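PDB 5LY8: tail component from Lactobacillus phage J-1, which probably helps the phage recognise its Lactobacillus host by binding cell-surface carbohydrate through this module, the second carbohydrate-binding domain of the evolved distal tail protein. Local coordinates for residues A[24-29]-A[54-59]; A[94-99]-A[207-212]; A[112-117]-A[224-229]. One frame throughout, in Å; residues are numbered along the deposited sequence.

Contact 1. Residues A[24-29]-A[54-59]; sequences QTPTGV and FGYANG. With MG (magnesium ion), chain C.
P26 lies over one face of the Y56 phenol ring. The side chain of Y56 can be followed outward from the strand 54-57. CB points toward the loop 24-29. CG is anti to the carbonyl carbon (chi1 -52°), which sends the ring out to the loop. At the near end of the ring, Y56 CD2 passes T25 OG1 at 4.1 Å. The two side chains cross at about a right angle there. Further out, Y56 CE1 is 3.7 Å from P26 CD, and Y56 CE2 is 3.8 Å from the same carbon. The closest approach comes at the far end, where P26 CD sits 3.4 Å from Y56 CZ. The phenol oxygen shares this neighbour, with Y56 OH 3.4 Å from P26 CD. P26 CG lies farther back, 3.8 Å from Y56 OH. M78 of strand 73-81 touches both P26 and Y56. On the same segment as Y56, G59 O binds a magnesium ion at 2.3 Å. The backbone oxygens of D21 and Q227 and three waters complete that site. The contact itself is at the surface of the domain and involves few atoms. P26 CD is bonded to the proline nitrogen, so its hydrogens are somewhat polarised. Their position over an electron-rich phenol is consistent with a CH-pi interaction joined to ordinary apolar packing.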
loop_
_atom_site.group_PDB
_atom_site.type_symbol
_atom_site.label_atom_id
_atom_site.label_comp_id
_atom_site.label_asym_id
_atom_site.label_seq_id
_atom_site.Cartn_x
_atom_site.Cartn_y
_atom_site.Cartn_z
ATOM N N GLN A 24 -7.875 -16.634 9.144
ATOM C CA GLN A 24 -7.558 -17.814 8.376
ATOM C C GLN A 24 -6.780 -17.372 7.131
ATOM O O GLN A 24 -6.857 -16.217 6.730
ATOM C CB GLN A 24 -8.806 -18.543 7.895
ATOM C CG GLN A 24 -9.662 -17.880 6.804
ATOM C CD GLN A 24 -10.588 -16.666 7.163
ATOM O OE1 GLN A 24 -10.594 -16.274 8.352
ATOM N NE2 GLN A 24 -11.524 -16.169 6.143
ATOM N N THR A 25 -6.054 -18.301 6.531
ATOM C CA THR A 25 -5.321 -18.057 5.304
ATOM C C THR A 25 -6.224 -17.376 4.262
ATOM O O THR A 25 -7.319 -17.812 4.009
ATOM C CB THR A 25 -4.758 -19.365 4.692
ATOM O OG1 THR A 25 -3.834 -19.964 5.594
ATOM C CG2 THR A 25 -4.027 -19.116 3.440
ATOM N N PRO A 26 -5.760 -16.232 3.767
ATOM C CA PRO A 26 -6.558 -15.512 2.769
ATOM C C PRO A 26 -6.901 -16.363 1.546
ATOM O O PRO A 26 -6.088 -17.175 1.096
ATOM C CB PRO A 26 -5.629 -14.390 2.345
ATOM C CG PRO A 26 -4.791 -14.136 3.547
ATOM C CD PRO A 26 -4.526 -15.505 4.094
ATOM N N THR A 27 -8.099 -16.151 1.020
ATOM C CA THR A 27 -8.558 -16.774 -0.215
ATOM C C THR A 27 -8.851 -15.649 -1.207
ATOM O O THR A 27 -8.954 -14.488 -0.833
ATOM C CB THR A 27 -9.810 -17.647 0.023
ATOM O OG1 THR A 27 -10.878 -16.809 0.459
ATOM C CG2 THR A 27 -9.569 -18.773 1.022
ATOM N N GLY A 28 -8.959 -16.015 -2.481
ATOM C CA GLY A 28 -9.249 -15.082 -3.561
ATOM C C GLY A 28 -8.123 -14.105 -3.788
ATOM O O GLY A 28 -8.364 -12.959 -4.194
ATOM N N VAL A 29 -6.890 -14.555 -3.523
ATOM C CA VAL A 29 -5.688 -13.740 -3.679
ATOM C C VAL A 29 -4.587 -14.551 -4.335
ATOM O O VAL A 29 -4.635 -15.799 -4.345
ATOM C CB VAL A 29 -5.171 -13.162 -2.334
ATOM C CG1 VAL A 29 -6.166 -12.204 -1.715
ATOM C CG2 VAL A 29 -4.747 -14.254 -1.349
ATOM N N PHE A 54 3.926 -15.153 4.052
ATOM C CA PHE A 54 3.349 -14.457 5.188
ATOM C C PHE A 54 3.034 -15.527 6.209
ATOM O O PHE A 54 2.474 -16.565 5.837
ATOM C CB PHE A 54 2.016 -13.797 4.840
ATOM C CG PHE A 54 2.114 -12.639 3.885
ATOM C CD1 PHE A 54 2.269 -11.340 4.359
ATOM C CD2 PHE A 54 2.012 -12.840 2.513
ATOM C CE1 PHE A 54 2.368 -10.267 3.465
ATOM C CE2 PHE A 54 2.101 -11.777 1.623
ATOM C CZ PHE A 54 2.265 -10.494 2.103
ATOM N N GLY A 55 3.322 -15.254 7.467
ATOM C CA GLY A 55 2.859 -16.130 8.541
ATOM C C GLY A 55 1.621 -15.511 9.173
ATOM O O GLY A 55 1.555 -14.284 9.296
ATOM N N TYR A 56 0.605 -16.311 9.544
ATOM C CA TYR A 56 -0.607 -15.756 10.141
ATOM C C TYR A 56 -0.742 -16.158 11.593
ATOM O O TYR A 56 -0.652 -17.347 11.902
ATOM C CB TYR A 56 -1.854 -16.159 9.358
ATOM C CG TYR A 56 -1.728 -15.864 7.889
ATOM C CD1 TYR A 56 -1.829 -14.565 7.412
ATOM C CD2 TYR A 56 -1.457 -16.881 6.974
ATOM C CE1 TYR A 56 -1.630 -14.278 6.070
ATOM C CE2 TYR A 56 -1.228 -16.601 5.633
ATOM C CZ TYR A 56 -1.322 -15.296 5.183
ATOM O OH TYR A 56 -1.153 -15.005 3.853
ATOM N N ALA A 57 -0.936 -15.186 12.493
ATOM C CA ALA A 57 -1.200 -15.473 13.904
ATOM C C ALA A 57 -2.067 -14.374 14.469
ATOM O O ALA A 57 -1.814 -13.206 14.211
ATOM C CB ALA A 57 0.111 -15.531 14.665
ATOM N N ASN A 58 -3.057 -14.739 15.295
ATOM C CA ASN A 58 -3.859 -13.767 16.025
ATOM C C ASN A 58 -4.576 -12.744 15.155
ATOM O O ASN A 58 -4.727 -11.602 15.580
ATOM C CB ASN A 58 -2.992 -13.084 17.084
ATOM C CG ASN A 58 -2.617 -14.054 18.162
ATOM O OD1 ASN A 58 -3.414 -14.909 18.508
ATOM N ND2 ASN A 58 -1.381 -13.999 18.677
ATOM N N GLY A 59 -4.975 -13.144 13.945
ATOM C CA GLY A 59 -5.672 -12.229 13.042
ATOM C C GLY A 59 -4.745 -11.227 12.393
ATOM O O GLY A 59 -5.172 -10.137 11.977
HETATM MG MG MG C . -7.187 -9.078 11.606
HETATM O O HOH W 1 -8.743 -10.449 12.983
HETATM O O HOH W 2 -7.093 -8.048 13.815
HETATM O O HOH W 3 -9.137 -7.675 11.242
#

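Contact 2. Residues A[94-99]-A[207-212]; sequences FQFVNR and DGWTAW
F96 and W209 meet in the buried interior, through the end of the phenyl ring and the base of the indole side chain. F96 CZ is 3.7 Å from W209 CB. F96 CE1 lies 3.9 Å from the same carbon and 4.1 Å from W209 CG. The side chains cross at about a right angle. The ring planes are 55° apart and the centroid of the F96 ring is 5.8 Å from that of the indole five-membered ring, so the pair is oblique. F96 CG is anti to its backbone nitrogen (chi1 176°), and the ring reaches across toward the other strand. W209 CG sits between the backbone nitrogen and the carbonyl carbon (chi1 64°), which turns the indole aside and presents CB to the phenyl ring. The two strands belong to different sheets packed face to face, as in the beta-sandwich of the concanavalin clan. Strand 94-103 lies in the six-stranded antiparallel sheet and strand 208-216 in the mixed sheet opposite. Other residues pack round the pair. I172 and F231 touch F96, and Y18 stacks on W209. N98 ND2 lies 3.4 Å above one face of the F96 ring, offset toward its rim. One step further out, N98 OD1 is hydrogen-bonded to W226 NE1 and S229 OG, which positions the amide whose ND2 lies over that ring.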
loop_
_atom_site.group_PDB
_atom_site.type_symbol
_atom_site.label_atom_id
_atom_site.label_comp_id
_atom_site.label_asym_id
_atom_site.label_seq_id
_atom_site.Cartn_x
_atom_site.Cartn_y
_atom_site.Cartn_z
ATOM N N PHE A 94 -13.844 5.199 -4.466
ATOM C CA PHE A 94 -13.536 4.014 -3.671
ATOM C C PHE A 94 -12.747 4.388 -2.465
ATOM O O PHE A 94 -12.239 5.505 -2.371
ATOM C CB PHE A 94 -12.696 3.001 -4.510
ATOM C CG PHE A 94 -11.359 3.500 -5.018
ATOM C CD1 PHE A 94 -10.290 3.707 -4.141
ATOM C CD2 PHE A 94 -11.163 3.756 -6.369
ATOM C CE1 PHE A 94 -9.066 4.205 -4.612
ATOM C CE2 PHE A 94 -9.916 4.194 -6.839
ATOM C CZ PHE A 94 -8.885 4.433 -5.958
ATOM N N GLN A 95 -12.613 3.431 -1.548
ATOM C CA GLN A 95 -11.614 3.500 -0.492
ATOM C C GLN A 95 -10.945 2.148 -0.361
ATOM O O GLN A 95 -11.614 1.100 -0.401
ATOM C CB GLN A 95 -12.108 4.036 0.847
ATOM C CG GLN A 95 -13.103 3.180 1.577
ATOM C CD GLN A 95 -13.278 3.643 3.007
ATOM O OE1 GLN A 95 -12.439 4.372 3.560
ATOM N NE2 GLN A 95 -14.309 3.142 3.666
ATOM N N PHE A 96 -9.633 2.181 -0.179
ATOM C CA PHE A 96 -8.776 0.995 -0.038
ATOM C C PHE A 96 -8.042 1.156 1.270
ATOM O O PHE A 96 -7.246 2.092 1.390
ATOM C CB PHE A 96 -7.829 0.991 -1.231
ATOM C CG PHE A 96 -6.763 -0.064 -1.298
ATOM C CD1 PHE A 96 -7.061 -1.413 -1.084
ATOM C CD2 PHE A 96 -5.482 0.261 -1.693
ATOM C CE1 PHE A 96 -6.085 -2.401 -1.239
ATOM C CE2 PHE A 96 -4.502 -0.725 -1.833
ATOM C CZ PHE A 96 -4.810 -2.057 -1.632
ATOM N N VAL A 97 -8.350 0.304 2.252
ATOM C CA VAL A 97 -7.912 0.507 3.632
ATOM C C VAL A 97 -7.108 -0.669 4.110
ATOM O O VAL A 97 -7.600 -1.816 4.047
ATOM C CB VAL A 97 -9.151 0.720 4.541
ATOM C CG1 VAL A 97 -8.738 1.000 5.991
ATOM C CG2 VAL A 97 -10.033 1.863 4.020
ATOM N N ASN A 98 -5.915 -0.399 4.643
ATOM C CA ASN A 98 -5.027 -1.443 5.122
ATOM C C ASN A 98 -4.497 -1.082 6.482
ATOM O O ASN A 98 -3.839 -0.046 6.630
ATOM C CB ASN A 98 -3.892 -1.618 4.142
ATOM C CG ASN A 98 -4.347 -2.364 2.922
ATOM O OD1 ASN A 98 -4.508 -3.575 2.971
ATOM N ND2 ASN A 98 -4.625 -1.653 1.830
ATOM N N ARG A 99 -4.798 -1.913 7.482
ATOM C CA ARG A 99 -4.340 -1.668 8.852
ATOM C C ARG A 99 -3.003 -2.336 9.062
ATOM O O ARG A 99 -2.864 -3.524 8.763
ATOM C CB ARG A 99 -5.358 -2.220 9.849
ATOM C CG ARG A 99 -4.952 -1.922 11.282
ATOM C CD ARG A 99 -6.080 -2.178 12.248
ATOM N NE ARG A 99 -5.570 -2.076 13.614
ATOM C CZ ARG A 99 -6.295 -1.715 14.668
ATOM N NH1 ARG A 99 -7.584 -1.418 14.527
ATOM N NH2 ARG A 99 -5.731 -1.632 15.871
ATOM N N ASP A 207 -8.466 -2.252 -11.616
ATOM C CA ASP A 207 -8.923 -3.637 -11.679
ATOM C C ASP A 207 -8.153 -4.564 -10.741
ATOM O O ASP A 207 -8.354 -5.773 -10.796
ATOM C CB ASP A 207 -8.871 -4.193 -13.127
ATOM C CG ASP A 207 -7.448 -4.332 -13.669
ATOM O OD1 ASP A 207 -6.507 -4.216 -12.888
ATOM O OD2 ASP A 207 -7.287 -4.583 -14.887
ATOM N N GLY A 208 -7.289 -4.028 -9.890
ATOM C CA GLY A 208 -6.502 -4.901 -9.037
ATOM C C GLY A 208 -5.802 -4.162 -7.936
ATOM O O GLY A 208 -5.711 -2.930 -7.941
ATOM N N TRP A 209 -5.288 -4.952 -6.981
ATOM C CA TRP A 209 -4.503 -4.400 -5.882
ATOM C C TRP A 209 -3.342 -5.310 -5.575
ATOM O O TRP A 209 -3.440 -6.526 -5.789
ATOM C CB TRP A 209 -5.377 -4.192 -4.622
ATOM C CG TRP A 209 -5.921 -5.464 -4.031
ATOM C CD1 TRP A 209 -7.075 -6.101 -4.381
ATOM C CD2 TRP A 209 -5.333 -6.246 -2.982
ATOM N NE1 TRP A 209 -7.239 -7.236 -3.624
ATOM C CE2 TRP A 209 -6.180 -7.352 -2.762
ATOM C CE3 TRP A 209 -4.160 -6.135 -2.212
ATOM C CZ2 TRP A 209 -5.914 -8.324 -1.789
ATOM C CZ3 TRP A 209 -3.880 -7.116 -1.274
ATOM C CH2 TRP A 209 -4.779 -8.165 -1.036
ATOM N N THR A 210 -2.265 -4.723 -5.042
ATOM C CA THR A 210 -1.109 -5.464 -4.553
ATOM C C THR A 210 -0.629 -4.826 -3.265
ATOM O O THR A 210 -0.524 -3.600 -3.189
ATOM C CB THR A 210 0.066 -5.430 -5.558
ATOM O OG1 THR A 210 -0.312 -6.087 -6.773
ATOM C CG2 THR A 210 1.342 -6.119 -5.008
ATOM N N ALA A 211 -0.279 -5.656 -2.271
ATOM C CA ALA A 211 0.395 -5.227 -1.043
ATOM C C ALA A 211 1.782 -5.909 -1.040
ATOM O O ALA A 211 1.841 -7.136 -1.253
ATOM C CB ALA A 211 -0.410 -5.631 0.174
ATOM N N TRP A 212 2.869 -5.146 -0.831
ATOM C CA TRP A 212 4.223 -5.689 -0.924
ATOM C C TRP A 212 5.004 -5.213 0.284
ATOM O O TRP A 212 4.950 -4.037 0.641
ATOM C CB TRP A 212 4.854 -5.228 -2.252
ATOM C CG TRP A 212 6.268 -5.646 -2.517
ATOM C CD1 TRP A 212 6.810 -6.902 -2.374
ATOM C CD2 TRP A 212 7.317 -4.806 -3.003
ATOM N NE1 TRP A 212 8.133 -6.896 -2.769
ATOM C CE2 TRP A 212 8.469 -5.613 -3.155
ATOM C CE3 TRP A 212 7.400 -3.435 -3.305
ATOM C CZ2 TRP A 212 9.675 -5.107 -3.650
ATOM C CZ3 TRP A 212 8.605 -2.934 -3.777
ATOM C CH2 TRP A 212 9.732 -3.753 -3.924
#

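Contact 3. Residues A[112-117]-A[224-229]; sequences FEFNLT and INWQDS. With MG (magnesium ion), chain C.
The hydrophobic core between the two beta-sheets of the domain includes this contact, where strand 110-118 faces strand 223-238. F114 and W226 lie alongside one another, their side chains running antiparallel. F114 CE1 lies 3.6 Å above one face of the indole, offset toward its rim. It is 3.7 Å from W226 NE1 and 3.9 Å from W226 CE2. The planes are 48° apart, so the pair is oblique. W226 CG is anti to the backbone nitrogen (chi1 180°), which carries the indole inward to F114. The indole N-H is not spent on the phenyl ring, because W226 NE1 is hydrogen-bonded to N98 OD1. Beside this pair, I224 touches F112 with the end of its long branch: I224 CD1 is 3.6 Å from F112 CD2. N225, Q227 and D228 point away from this core. Q227 NE2 donates to N225 OD1 at 2.8 Å, tilted 22° from the carbonyl plane. Q227 O binds a magnesium ion at 2.3 Å. One of the waters on the metal donates to D228 OD1 at 2.7 Å, and H19 also bonds that oxygen. D228 thus holds a metal water as a second-shell residue. Side chains from two facing sheets interlock here in the core of a beta-sandwich, consistent with the concanavalin clan.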
loop_
_atom_site.group_PDB
_atom_site.type_symbol
_atom_site.label_atom_id
_atom_site.label_comp_id
_atom_site.label_asym_id
_atom_site.label_seq_id
_atom_site.Cartn_x
_atom_site.Cartn_y
_atom_site.Cartn_z
ATOM N N PHE A 112 6.820 -0.695 2.823
ATOM C CA PHE A 112 5.607 -1.336 2.334
ATOM C C PHE A 112 4.984 -0.489 1.257
ATOM O O PHE A 112 5.166 0.732 1.229
ATOM C CB PHE A 112 4.584 -1.731 3.416
ATOM C CG PHE A 112 3.946 -0.632 4.216
ATOM C CD1 PHE A 112 3.041 0.246 3.630
ATOM C CD2 PHE A 112 4.131 -0.560 5.589
ATOM C CE1 PHE A 112 2.406 1.232 4.392
ATOM C CE2 PHE A 112 3.446 0.387 6.355
ATOM C CZ PHE A 112 2.573 1.260 5.756
ATOM N N GLU A 113 4.280 -1.162 0.344
ATOM C CA GLU A 113 3.466 -0.538 -0.690
ATOM C C GLU A 113 2.079 -1.113 -0.635
ATOM O O GLU A 113 1.919 -2.339 -0.573
ATOM C CB GLU A 113 4.034 -0.771 -2.095
ATOM C CG GLU A 113 5.363 -0.087 -2.336
ATOM C CD GLU A 113 5.910 -0.280 -3.733
ATOM O OE1 GLU A 113 5.228 -0.901 -4.590
ATOM O OE2 GLU A 113 7.056 0.186 -3.962
ATOM N N PHE A 114 1.073 -0.235 -0.711
ATOM C CA PHE A 114 -0.317 -0.610 -0.953
ATOM C C PHE A 114 -0.671 0.040 -2.288
ATOM O O PHE A 114 -0.713 1.275 -2.400
ATOM C CB PHE A 114 -1.253 -0.187 0.174
ATOM C CG PHE A 114 -0.990 -0.974 1.439
ATOM C CD1 PHE A 114 -1.275 -2.323 1.498
ATOM C CD2 PHE A 114 -0.407 -0.375 2.542
ATOM C CE1 PHE A 114 -1.002 -3.067 2.658
ATOM C CE2 PHE A 114 -0.149 -1.115 3.714
ATOM C CZ PHE A 114 -0.464 -2.455 3.764
ATOM N N ASN A 115 -0.870 -0.805 -3.314
ATOM C CA ASN A 115 -1.015 -0.372 -4.693
ATOM C C ASN A 115 -2.326 -0.757 -5.304
ATOM O O ASN A 115 -2.838 -1.853 -5.044
ATOM C CB ASN A 115 0.103 -1.058 -5.526
ATOM C CG ASN A 115 1.485 -0.681 -5.074
ATOM O OD1 ASN A 115 1.668 0.367 -4.458
ATOM N ND2 ASN A 115 2.471 -1.525 -5.334
ATOM N N LEU A 116 -2.851 0.146 -6.140
ATOM C CA LEU A 116 -4.027 -0.103 -6.975
ATOM C C LEU A 116 -3.537 -0.037 -8.413
ATOM O O LEU A 116 -2.760 0.859 -8.779
ATOM C CB LEU A 116 -5.134 0.909 -6.703
ATOM C CG LEU A 116 -5.714 0.790 -5.288
ATOM C CD1 LEU A 116 -6.578 1.964 -4.969
ATOM C CD2 LEU A 116 -6.495 -0.525 -5.085
ATOM N N THR A 117 -3.990 -0.998 -9.223
ATOM C CA THR A 117 -3.486 -1.180 -10.574
ATOM C C THR A 117 -4.584 -1.295 -11.589
ATOM O O THR A 117 -5.743 -1.520 -11.237
ATOM C CB THR A 117 -2.595 -2.451 -10.596
ATOM O OG1 THR A 117 -3.379 -3.620 -10.312
ATOM C CG2 THR A 117 -1.432 -2.374 -9.592
ATOM N N ILE A 224 7.033 -5.042 11.167
ATOM C CA ILE A 224 5.864 -4.759 10.362
ATOM C C ILE A 224 4.877 -5.896 10.411
ATOM O O ILE A 224 5.258 -7.053 10.271
ATOM C CB ILE A 224 6.306 -4.449 8.889
ATOM C CG1 ILE A 224 5.129 -4.138 7.955
ATOM C CG2 ILE A 224 7.187 -5.549 8.287
ATOM C CD1 ILE A 224 4.325 -2.934 8.336
ATOM N N ASN A 225 3.596 -5.558 10.607
ATOM C CA ASN A 225 2.565 -6.559 10.491
ATOM C C ASN A 225 1.318 -5.928 9.883
ATOM O O ASN A 225 1.180 -4.698 9.891
ATOM C CB ASN A 225 2.338 -7.330 11.787
ATOM C CG ASN A 225 1.722 -6.573 12.909
ATOM O OD1 ASN A 225 0.630 -6.009 12.761
ATOM N ND2 ASN A 225 2.420 -6.527 14.043
ATOM N N TRP A 226 0.446 -6.753 9.296
ATOM C CA TRP A 226 -0.684 -6.295 8.488
ATOM C C TRP A 226 -1.907 -6.972 9.069
ATOM O O TRP A 226 -1.996 -8.203 9.096
ATOM C CB TRP A 226 -0.391 -6.740 7.064
ATOM C CG TRP A 226 -1.396 -6.402 6.005
ATOM C CD1 TRP A 226 -2.266 -5.344 5.970
ATOM C CD2 TRP A 226 -1.535 -7.087 4.756
ATOM N NE1 TRP A 226 -2.944 -5.337 4.763
ATOM C CE2 TRP A 226 -2.517 -6.404 4.011
ATOM C CE3 TRP A 226 -0.947 -8.240 4.206
ATOM C CZ2 TRP A 226 -2.929 -6.845 2.748
ATOM C CZ3 TRP A 226 -1.333 -8.661 2.949
ATOM C CH2 TRP A 226 -2.316 -7.972 2.234
ATOM N N GLN A 227 -2.822 -6.168 9.635
ATOM C CA GLN A 227 -3.910 -6.703 10.456
ATOM C C GLN A 227 -5.261 -6.772 9.775
ATOM O O GLN A 227 -6.138 -7.490 10.262
ATOM C CB GLN A 227 -4.035 -5.919 11.784
ATOM C CG GLN A 227 -2.672 -5.714 12.469
ATOM C CD GLN A 227 -2.688 -5.474 13.960
ATOM O OE1 GLN A 227 -3.761 -5.356 14.605
ATOM N NE2 GLN A 227 -1.473 -5.442 14.534
ATOM N N ASP A 228 -5.451 -6.059 8.660
ATOM C CA ASP A 228 -6.750 -6.025 8.004
ATOM C C ASP A 228 -6.560 -5.396 6.648
ATOM O O ASP A 228 -5.701 -4.517 6.473
ATOM C CB ASP A 228 -7.743 -5.176 8.842
ATOM C CG ASP A 228 -9.198 -5.407 8.486
ATOM O OD1 ASP A 228 -9.747 -6.448 8.897
ATOM O OD2 ASP A 228 -9.757 -4.595 7.707
ATOM N N SER A 229 -7.377 -5.819 5.679
ATOM C CA SER A 229 -7.352 -5.230 4.348
ATOM C C SER A 229 -8.746 -5.258 3.750
ATOM O O SER A 229 -9.413 -6.296 3.815
ATOM C CB SER A 229 -6.430 -6.041 3.435
ATOM O OG SER A 229 -6.227 -5.419 2.171
HETATM MG MG MG C . -7.187 -9.078 11.606
HETATM O O HOH W 3 -9.137 -7.675 11.242
HETATM O O HOH W 1 -8.743 -10.449 12.983
HETATM O O HOH W 2 -7.093 -8.048 13.815
#

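How the contacts relate
Contacts 2 and 3 are buried near the centre of the domain, and contact 1 is at the surface. Contacts 2 and 3 bridge the same two sheets: 94-99 and 224-229 are on neighbouring strands of one, 207-212 and 112-117 on neighbouring strands of the other. They also meet directly, through the N98-S229 hydrogen bond. Contact 1 instead joins a loop to a short outlying strand. It reaches the core through V29 on W209 and F54 on W226. Contacts 1 and 3 share one magnesium ion and its three waters. The chemistry follows position: proline on tyrosine outside, oblique aromatic pairs and an isoleucine on a phenylalanine inside, with N98 as a buried polar link.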